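Local coordinates for resiniferatoxin-binding, phosphotriesterase-related protein (Rhodobacter sphaeroides 2.4.1, PDB 3K2G) that binds two zinc ions in a TIM barrel of the phosphotriesterase family and probably acts as a metal-dependent phosphoric ester hydrolase, at residues 21-25 against 26-30; 64-67 against 68-71; 151-154 against 155-159; 304-307 against 308-312. All coordinates share one frame; numbering follows the deposited sequence.

Contact 1: residues 21-25 against 26-30; sequences GPIPS and SALGH
Pro-24 and Ala-27 meet twice where the chain leaves strand 21-24, once through the backbone and once through side chains. Ala-27 N donates to Pro-24 O at 2.8 Å, and Leu-28 N donates to Ser-25 O at 3.2 Å; each donor stands well above the carbonyl plane of its acceptor, as is common in tight i to i+3 turns. A water extends the series, donating a hydrogen bond to Ser-25 O at 2.6 Å and accepting one from Gly-29 N, so that Ser-25 O is gripped by two donors.

The apolar contacts are lighter. Pro-24 CG lies 3.8 Å from Ala-27 CB, and the Ser-26 hydroxyl reaches back beside the same ring, OG to Pro-24 CB 3.7 Å. Ile-23 CD1 makes a looser contact with Leu-28 CD1 (4.5 Å), where Leu-28 CG stands anti to the backbone N (chi1 -168°).

Ser-25 OG turns out of the turn to hydrogen-bond Asp-353 and Arg-349, near the end of helix 337-352. The backbone angles of residues 25 to 27 fit two overlapping type I beta turns, here linking the 15-18/21-24 hairpin to strand 31-32 of the TIM-barrel fold.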
loop_
_atom_site.group_PDB
_atom_site.type_symbol
_atom_site.label_atom_id
_atom_site.label_comp_id
_atom_site.label_asym_id
_atom_site.label_seq_id
_atom_site.Cartn_x
_atom_site.Cartn_y
_atom_site.Cartn_z
ATOM N N GLY B 21 34.454 28.402 20.455
ATOM C CA GLY B 21 33.793 28.938 21.628
ATOM C C GLY B 21 32.281 29.001 21.522
ATOM O O GLY B 21 31.702 28.584 20.520
ATOM N N PRO B 22 31.614 29.529 22.560
ATOM C CA PRO B 22 30.159 29.652 22.605
ATOM C C PRO B 22 29.588 30.710 21.678
ATOM O O PRO B 22 30.210 31.738 21.419
ATOM C CB PRO B 22 29.885 30.004 24.068
ATOM C CG PRO B 22 31.074 29.463 24.789
ATOM C CD PRO B 22 32.190 29.854 23.873
ATOM N N ILE B 23 28.381 30.440 21.195
ATOM C CA ILE B 23 27.654 31.353 20.329
ATOM C C ILE B 23 26.181 31.263 20.723
ATOM O O ILE B 23 25.731 30.234 21.217
ATOM C CB ILE B 23 27.768 30.952 18.839
ATOM C CG1 ILE B 23 27.187 29.551 18.633
ATOM C CG2 ILE B 23 29.216 31.013 18.389
ATOM C CD1 ILE B 23 26.988 29.166 17.174
ATOM N N PRO B 24 25.420 32.355 20.561
ATOM C CA PRO B 24 24.003 32.248 20.927
ATOM C C PRO B 24 23.339 31.270 19.952
ATOM O O PRO B 24 23.696 31.239 18.771
ATOM C CB PRO B 24 23.492 33.682 20.778
ATOM C CG PRO B 24 24.476 34.320 19.815
ATOM C CD PRO B 24 25.789 33.748 20.250
ATOM N N SER B 25 22.390 30.466 20.436
ATOM C CA SER B 25 21.738 29.478 19.575
ATOM C C SER B 25 21.099 30.118 18.353
ATOM O O SER B 25 20.943 29.470 17.317
ATOM C CB SER B 25 20.684 28.680 20.353
ATOM O OG SER B 25 19.601 29.496 20.748
ATOM N N SER B 26 20.747 31.394 18.477
ATOM C CA SER B 26 20.125 32.135 17.389
ATOM C C SER B 26 21.112 32.388 16.253
ATOM O O SER B 26 20.708 32.718 15.136
ATOM C CB SER B 26 19.599 33.480 17.905
ATOM O OG SER B 26 20.654 34.263 18.444
ATOM N N ALA B 27 22.401 32.239 16.545
ATOM C CA ALA B 27 23.440 32.463 15.545
ATOM C C ALA B 27 23.795 31.206 14.745
ATOM O O ALA B 27 24.591 31.267 13.805
ATOM C CB ALA B 27 24.691 33.016 16.211
ATOM N N LEU B 28 23.210 30.072 15.115
ATOM C CA LEU B 28 23.492 28.823 14.412
ATOM C C LEU B 28 23.074 28.949 12.949
ATOM O O LEU B 28 23.851 28.649 12.052
ATOM C CB LEU B 28 22.753 27.656 15.072
ATOM C CG LEU B 28 23.192 26.265 14.604
ATOM C CD1 LEU B 28 24.647 26.019 15.012
ATOM C CD2 LEU B 28 22.285 25.208 15.221
ATOM N N GLY B 29 21.840 29.392 12.722
ATOM C CA GLY B 29 21.341 29.579 11.369
ATOM C C GLY B 29 21.204 28.338 10.504
ATOM O O GLY B 29 21.022 27.229 11.008
ATOM N N HIS B 30 21.290 28.547 9.190
ATOM C CA HIS B 30 21.183 27.481 8.192
ATOM C C HIS B 30 22.293 26.484 8.503
ATOM O O HIS B 30 23.476 26.788 8.339
ATOM C CB HIS B 30 21.357 28.083 6.799
ATOM C CG HIS B 30 20.707 27.290 5.711
ATOM N ND1 HIS B 30 21.298 26.185 5.138
ATOM C CD2 HIS B 30 19.509 27.438 5.100
ATOM C CE1 HIS B 30 20.490 25.685 4.219
ATOM N NE2 HIS B 30 19.398 26.427 4.177
HETATM O O HOH W 1 19.772 29.422 14.952
#

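Contact 2: residues 64-67 against 68-71; sequences EILS and ELRQ
Glu-68 follows Ser-67 in the first turn of helix 66-70, and a water joins their side chains: it donates a hydrogen bond to Glu-68 OE2 at 3.1 Å and lies 2.7 Å from Ser-67 OG. The carboxylate also forms a salt bridge with Lys-324 of the second subunit, while Ser-67 OG is hydrogen-bonded to Asn-317 of that subunit. A second water accepts from Glu-68 N.

Leu-69 N donates to the carbonyl O of Ile-65, the residue at the N-cap position, in the carbonyl plane and at 3.1 Å. Its side chain slants across that of Ile-65, CD1 to Ile-65 CG1 4.0 Å, and the same methyl faces Leu-66 CD2.

At Arg-70 the backbone N bonds Leu-66 O at 2.9 Å. A bend at chi3 (-69°) folds the side chain back along the helix, so that one face of the guanidinium lies over Ser-67 CA and NH1 comes 3.5 Å from Leu-66 CB. NH2 is hydrogen-bonded to Gly-315 O of the second subunit.

Gln-71 also curls back: with chi2 at -48°, its NE2 donates to Ser-67 O at 3.1 Å, the acceptor lying nearly in the amide plane.

The short helix follows helix 54-58, against which Ile-65 and Glu-68 pack; Leu-69 and Arg-70 rest on Met-309, Leu-66 meets Leu-66 of the second subunit, and a backbone hydrogen bond joins Arg-70 to Phe-269 of strand 269-270.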
loop_
_atom_site.group_PDB
_atom_site.type_symbol
_atom_site.label_atom_id
_atom_site.label_comp_id
_atom_site.label_asym_id
_atom_site.label_seq_id
_atom_site.Cartn_x
_atom_site.Cartn_y
_atom_site.Cartn_z
ATOM N N GLU B 64 36.749 7.966 -14.773
ATOM C CA GLU B 64 36.567 6.715 -15.501
ATOM C C GLU B 64 36.047 5.525 -14.701
ATOM O O GLU B 64 35.536 4.570 -15.287
ATOM C CB GLU B 64 37.879 6.302 -16.183
ATOM C CG GLU B 64 38.403 7.290 -17.214
ATOM C CD GLU B 64 39.160 8.454 -16.597
ATOM O OE1 GLU B 64 39.510 8.372 -15.399
ATOM O OE2 GLU B 64 39.421 9.445 -17.317
ATOM N N ILE B 65 36.175 5.560 -13.378
ATOM C CA ILE B 65 35.713 4.431 -12.571
ATOM C C ILE B 65 34.609 4.753 -11.564
ATOM O O ILE B 65 34.327 3.945 -10.682
ATOM C CB ILE B 65 36.895 3.771 -11.799
ATOM C CG1 ILE B 65 37.484 4.754 -10.783
ATOM C CG2 ILE B 65 37.984 3.354 -12.781
ATOM C CD1 ILE B 65 38.574 4.152 -9.925
ATOM N N LEU B 66 33.975 5.915 -11.697
ATOM C CA LEU B 66 32.928 6.303 -10.761
ATOM C C LEU B 66 31.729 5.359 -10.730
ATOM O O LEU B 66 31.159 5.113 -9.661
ATOM C CB LEU B 66 32.457 7.729 -11.051
ATOM C CG LEU B 66 33.534 8.801 -10.842
ATOM C CD1 LEU B 66 32.945 10.164 -11.119
ATOM C CD2 LEU B 66 34.081 8.726 -9.422
ATOM N N SER B 67 31.341 4.835 -11.888
ATOM C CA SER B 67 30.215 3.910 -11.942
ATOM C C SER B 67 30.487 2.696 -11.055
ATOM O O SER B 67 29.668 2.348 -10.201
ATOM C CB SER B 67 29.956 3.449 -13.378
ATOM O OG SER B 67 28.939 2.459 -13.404
ATOM N N GLU B 68 31.640 2.060 -11.256
ATOM C CA GLU B 68 32.017 0.894 -10.464
ATOM C C GLU B 68 32.077 1.237 -8.973
ATOM O O GLU B 68 31.613 0.460 -8.138
ATOM C CB GLU B 68 33.374 0.336 -10.920
ATOM C CG GLU B 68 33.352 -0.484 -12.214
ATOM C CD GLU B 68 32.414 -1.680 -12.149
ATOM O OE1 GLU B 68 32.448 -2.425 -11.149
ATOM O OE2 GLU B 68 31.644 -1.881 -13.107
ATOM N N LEU B 69 32.640 2.398 -8.640
ATOM C CA LEU B 69 32.745 2.812 -7.242
ATOM C C LEU B 69 31.380 2.963 -6.586
ATOM O O LEU B 69 31.197 2.564 -5.433
ATOM C CB LEU B 69 33.519 4.128 -7.115
ATOM C CG LEU B 69 35.004 4.057 -7.464
ATOM C CD1 LEU B 69 35.635 5.422 -7.245
ATOM C CD2 LEU B 69 35.689 3.006 -6.598
ATOM N N ARG B 70 30.421 3.528 -7.317
ATOM C CA ARG B 70 29.078 3.707 -6.775
ATOM C C ARG B 70 28.411 2.375 -6.392
ATOM O O ARG B 70 27.479 2.353 -5.584
ATOM C CB ARG B 70 28.185 4.466 -7.775
ATOM C CG ARG B 70 28.577 5.936 -7.985
ATOM C CD ARG B 70 27.506 6.695 -8.765
ATOM N NE ARG B 70 27.387 6.275 -10.163
ATOM C CZ ARG B 70 28.082 6.797 -11.172
ATOM N NH1 ARG B 70 28.958 7.770 -10.952
ATOM N NH2 ARG B 70 27.896 6.351 -12.409
ATOM N N GLN B 71 28.881 1.266 -6.959
ATOM C CA GLN B 71 28.291 -0.038 -6.644
ATOM C C GLN B 71 29.004 -0.725 -5.473
ATOM O O GLN B 71 28.569 -1.778 -5.010
ATOM C CB GLN B 71 28.339 -0.976 -7.860
ATOM C CG GLN B 71 27.936 -0.350 -9.188
ATOM C CD GLN B 71 26.641 0.428 -9.110
ATOM O OE1 GLN B 71 25.639 -0.063 -8.599
ATOM N NE2 GLN B 71 26.655 1.646 -9.630
HETATM O O HOH W 2 33.062 2.731 -13.741
HETATM O O HOH W 3 29.614 0.017 -14.439
#

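Contact 3: residues 151-154 against 155-159; sequences DDIA and DEIVA
Ile-153 and Ile-157, one helical turn apart, form the close-packed side of this part of helix 150-162. Ile-153 CG2 lies 4.2 Å from Ile-157 CD1, and Ile-157 N donates to Ile-153 O at 3.1 Å. Beside them Val-158 N bonds Ala-154 O at 2.9 Å, nearly along the C=O axis, and Val-158 CG2 settles 3.2 Å from that same oxygen. Ile-157 and Val-158 both pack against helix 186-202.

The outer side is acidic and more open. Asp-155 N donates to Asp-151 O at 2.8 Å, and Glu-156 N to Asp-152 O. Asp-155 CG is anti to the carbonyl carbon (chi1 -69°), which turns its carboxylate back toward the preceding turn: CG lies 3.1 Å from Asp-151 O, with both side-chain oxygens near that acceptor but not bonded to it, and OD2 is 4.3 Å from Asp-152 OD1.

The closeness of these charges is probably unfavourable by itself and is likely eased by salt bridges from Asp-151 to Arg-197 and from Asp-155 to Arg-201, and by hydrogen bonds from Asp-152 to Ser-149 and from Glu-156 to Tyr-135. Backbone bonds thus form the turn, its apolar side faces helix 186-202, and Asp-151 and Asp-155 tie it to two arginines of that same helix.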
loop_
_atom_site.group_PDB
_atom_site.type_symbol
_atom_site.label_atom_id
_atom_site.label_comp_id
_atom_site.label_asym_id
_atom_site.label_seq_id
_atom_site.Cartn_x
_atom_site.Cartn_y
_atom_site.Cartn_z
ATOM N N ASP B 151 31.160 4.495 32.960
ATOM C CA ASP B 151 31.378 5.754 33.662
ATOM C C ASP B 151 32.679 6.438 33.251
ATOM O O ASP B 151 32.745 7.667 33.197
ATOM C CB ASP B 151 31.340 5.542 35.181
ATOM C CG ASP B 151 29.941 5.227 35.690
ATOM O OD1 ASP B 151 28.979 5.891 35.244
ATOM O OD2 ASP B 151 29.801 4.325 36.543
ATOM N N ASP B 152 33.711 5.653 32.949
ATOM C CA ASP B 152 34.988 6.230 32.530
ATOM C C ASP B 152 34.788 6.934 31.187
ATOM O O ASP B 152 35.367 7.989 30.929
ATOM C CB ASP B 152 36.060 5.140 32.392
ATOM C CG ASP B 152 36.335 4.418 33.701
ATOM O OD1 ASP B 152 36.537 5.097 34.729
ATOM O OD2 ASP B 152 36.357 3.168 33.698
ATOM N N ILE B 153 33.957 6.344 30.336
ATOM C CA ILE B 153 33.664 6.925 29.032
ATOM C C ILE B 153 32.899 8.227 29.236
ATOM O O ILE B 153 33.152 9.222 28.556
ATOM C CB ILE B 153 32.832 5.953 28.169
ATOM C CG1 ILE B 153 33.709 4.763 27.766
ATOM C CG2 ILE B 153 32.288 6.670 26.930
ATOM C CD1 ILE B 153 32.981 3.667 27.031
ATOM N N ALA B 154 31.964 8.216 30.182
ATOM C CA ALA B 154 31.186 9.414 30.480
ATOM C C ALA B 154 32.143 10.490 30.983
ATOM O O ALA B 154 32.043 11.653 30.593
ATOM C CB ALA B 154 30.128 9.107 31.534
ATOM N N ASP B 155 33.083 10.095 31.844
ATOM C CA ASP B 155 34.058 11.039 32.382
ATOM C C ASP B 155 34.881 11.689 31.264
ATOM O O ASP B 155 35.153 12.889 31.303
ATOM C CB ASP B 155 35.004 10.346 33.379
ATOM C CG ASP B 155 34.305 9.927 34.664
ATOM O OD1 ASP B 155 33.262 10.521 35.003
ATOM O OD2 ASP B 155 34.811 9.010 35.350
ATOM N N GLU B 156 35.275 10.904 30.263
ATOM C CA GLU B 156 36.066 11.450 29.160
ATOM C C GLU B 156 35.277 12.511 28.421
ATOM O O GLU B 156 35.809 13.565 28.072
ATOM C CB GLU B 156 36.467 10.353 28.162
ATOM C CG GLU B 156 37.237 9.195 28.778
ATOM C CD GLU B 156 37.764 8.212 27.745
ATOM O OE1 GLU B 156 37.037 7.901 26.773
ATOM O OE2 GLU B 156 38.910 7.741 27.915
ATOM N N ILE B 157 34.003 12.218 28.176
ATOM C CA ILE B 157 33.126 13.135 27.461
ATOM C C ILE B 157 32.887 14.421 28.252
ATOM O O ILE B 157 32.873 15.519 27.688
ATOM C CB ILE B 157 31.775 12.450 27.132
ATOM C CG1 ILE B 157 32.013 11.319 26.127
ATOM C CG2 ILE B 157 30.787 13.465 26.566
ATOM C CD1 ILE B 157 30.798 10.460 25.842
ATOM N N VAL B 158 32.705 14.284 29.559
ATOM C CA VAL B 158 32.480 15.447 30.415
ATOM C C VAL B 158 33.704 16.365 30.385
ATOM O O VAL B 158 33.576 17.590 30.380
ATOM C CB VAL B 158 32.217 15.022 31.879
ATOM C CG1 VAL B 158 32.183 16.248 32.787
ATOM C CG2 VAL B 158 30.910 14.261 31.970
ATOM N N ALA B 159 34.889 15.763 30.371
ATOM C CA ALA B 159 36.133 16.524 30.349
ATOM C C ALA B 159 36.297 17.332 29.062
ATOM O O ALA B 159 36.852 18.429 29.079
ATOM C CB ALA B 159 37.321 15.580 30.538
#

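Contact 4: residues 304-307 against 308-312; sequences DVFV and KMMLT. With ZN (zinc ion), chain I; DTV ((2S,3S)-1,4-dimercaptobutane-2,3-diol), chain K.
The binuclear zinc site lies at the start of this loop, which follows barrel strand 299-301, and the loop's next turn packs against it through Phe-306 and Met-310. The selenium of selenomethionine Met-310 lies 3.6 Å from Phe-306 CD2, a Met-aromatic contact in which SE stands oblique to the ring, 61° off its normal. A bend at chi3 (73°) turns the terminal methyl away from the ring, and CE ends 3.6 Å from Asp-304 O and close to Val-305 CA, against the backbone that carries the metal ligand.

Asp-304 OD1 binds one zinc ion at 2.3 Å. Its other oxygen, OD2, accepts a hydrogen bond at 3.0 Å from a water that is itself bound to the metal, so the carboxylate holds the ion and orients a molecule of its coordination shell. His-34, His-36 and Glu-177 complete the protein ligands. An aspartate after the last barrel strand is the usual metal ligand of phosphotriesterase-type TIM barrels. Across the ring from the selenium, Phe-306 CE1 comes 3.4 Å from O2 of the bound dimercaptobutanediol, making the phenyl group a wall of that pocket; Val-307 CG1 lies over one face, offset toward the rim.

A 3-10 turn, 308-310, carries the methionines. Met-310 N donates to Val-307 O at 3.0 Å, and Val-307 CG2 touches both side chains, 3.6 Å from Met-310 CG and slightly farther from Met-309 CG; the Val-307 and Met-309 side chains lie side by side, pointing the same way. Val-305 CG1 meets Leu-311 CD2 at 3.9 Å, the two side chains crossing at about a right angle.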
loop_
_atom_site.group_PDB
_atom_site.type_symbol
_atom_site.label_atom_id
_atom_site.label_comp_id
_atom_site.label_asym_id
_atom_site.label_seq_id
_atom_site.Cartn_x
_atom_site.Cartn_y
_atom_site.Cartn_z
ATOM N N ASP B 304 25.953 13.509 5.301
ATOM C CA ASP B 304 26.853 12.527 5.892
ATOM C C ASP B 304 28.029 12.274 4.941
ATOM O O ASP B 304 28.401 11.129 4.667
ATOM C CB ASP B 304 26.153 11.199 6.201
ATOM C CG ASP B 304 27.040 10.258 7.007
ATOM O OD1 ASP B 304 27.951 10.766 7.693
ATOM O OD2 ASP B 304 26.832 9.026 6.976
ATOM N N VAL B 305 28.588 13.352 4.412
ATOM C CA VAL B 305 29.756 13.241 3.545
ATOM C C VAL B 305 30.801 12.530 4.402
ATOM O O VAL B 305 31.139 13.009 5.487
ATOM C CB VAL B 305 30.297 14.627 3.159
ATOM C CG1 VAL B 305 31.674 14.490 2.529
ATOM C CG2 VAL B 305 29.333 15.311 2.197
ATOM N N PHE B 306 31.298 11.385 3.939
ATOM C CA PHE B 306 32.284 10.647 4.716
ATOM C C PHE B 306 33.350 9.940 3.885
ATOM O O PHE B 306 34.166 9.208 4.429
ATOM C CB PHE B 306 31.581 9.647 5.653
ATOM C CG PHE B 306 31.116 8.392 4.978
ATOM C CD1 PHE B 306 31.791 7.189 5.180
ATOM C CD2 PHE B 306 29.998 8.402 4.157
ATOM C CE1 PHE B 306 31.359 6.015 4.569
ATOM C CE2 PHE B 306 29.555 7.236 3.536
ATOM C CZ PHE B 306 30.238 6.039 3.745
ATOM N N VAL B 307 33.326 10.156 2.572
ATOM C CA VAL B 307 34.317 9.579 1.657
ATOM C C VAL B 307 34.570 10.585 0.539
ATOM O O VAL B 307 33.701 11.394 0.220
ATOM C CB VAL B 307 33.845 8.242 1.028
ATOM C CG1 VAL B 307 33.756 7.153 2.103
ATOM C CG2 VAL B 307 32.502 8.427 0.344
ATOM N N LYS B 308 35.761 10.535 -0.050
ATOM C CA LYS B 308 36.130 11.459 -1.117
ATOM C C LYS B 308 35.133 11.565 -2.267
ATOM O O LYS B 308 34.862 12.667 -2.753
ATOM C CB LYS B 308 37.498 11.091 -1.708
ATOM C CG LYS B 308 38.685 11.292 -0.775
ATOM C CD LYS B 308 39.987 11.333 -1.572
ATOM C CE LYS B 308 41.211 11.528 -0.670
ATOM N NZ LYS B 308 41.472 10.329 0.175
HETATM N N MSE B 309 34.582 10.433 -2.703
HETATM C CA MSE B 309 33.667 10.460 -3.840
HETATM C C MSE B 309 32.376 11.229 -3.606
HETATM O O MSE B 309 31.603 11.433 -4.533
HETATM C CB MSE B 309 33.357 9.038 -4.342
HETATM C CG MSE B 309 32.465 8.193 -3.471
HETATM SE SE MSE B 309 32.255 6.417 -4.282
HETATM C CE MSE B 309 30.896 6.839 -5.659
HETATM N N MSE B 310 32.145 11.681 -2.377
HETATM C CA MSE B 310 30.937 12.441 -2.104
HETATM C C MSE B 310 31.199 13.940 -2.230
HETATM O O MSE B 310 30.289 14.749 -2.082
HETATM C CB MSE B 310 30.395 12.102 -0.719
HETATM C CG MSE B 310 29.820 10.684 -0.615
HETATM SE SE MSE B 310 29.196 10.222 1.157
HETATM C CE MSE B 310 27.575 11.333 1.189
ATOM N N LEU B 311 32.449 14.297 -2.510
ATOM C CA LEU B 311 32.828 15.699 -2.691
ATOM C C LEU B 311 32.668 16.030 -4.177
ATOM O O LEU B 311 32.885 15.163 -5.028
ATOM C CB LEU B 311 34.280 15.914 -2.269
ATOM C CG LEU B 311 34.593 15.614 -0.801
ATOM C CD1 LEU B 311 36.094 15.713 -0.570
ATOM C CD2 LEU B 311 33.839 16.587 0.096
ATOM N N THR B 312 32.303 17.272 -4.489
ATOM C CA THR B 312 32.097 17.658 -5.881
ATOM C C THR B 312 33.378 17.479 -6.706
ATOM O O THR B 312 33.330 17.117 -7.888
ATOM C CB THR B 312 31.590 19.117 -5.988
ATOM O OG1 THR B 312 32.648 20.028 -5.662
ATOM C CG2 THR B 312 30.433 19.340 -5.018
HETATM ZN ZN ZN I . 28.517 10.078 9.833
HETATM S S1 DTV K . 28.988 1.707 8.730
HETATM C C1 DTV K . 29.974 3.170 9.318
HETATM C C2 DTV K . 31.085 3.585 8.354
HETATM O O2 DTV K . 30.485 3.942 7.118
HETATM C C3 DTV K . 31.865 4.789 8.911
HETATM O O3 DTV K . 30.995 5.887 9.052
HETATM C C4 DTV K . 33.015 5.214 7.997
HETATM S S4 DTV K . 34.456 5.795 8.929
HETATM O O HOH W 4 28.098 8.179 9.568
#

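In the fold
Contact 4 alone touches the active site, with Asp-304 on zinc and Phe-306 on the bound dimercaptobutanediol. Contact 2 is its direct neighbour: the centres are about 14 Å apart, and Arg-70 CG lies 3.4 Å from Met-309 CE, so the turn that follows the metal ligand packs on a helix that meets the second subunit. Contact 3 lies on the opposite side of the chain's centre from both, yet the Ile-157 side chain is only about 11 Å from that of the zinc ligand Glu-177. Contact 1 stands apart, its nearest atoms about 13 Å from those of contacts 3 and 4 and its centre about 39 Å from that of contact 2.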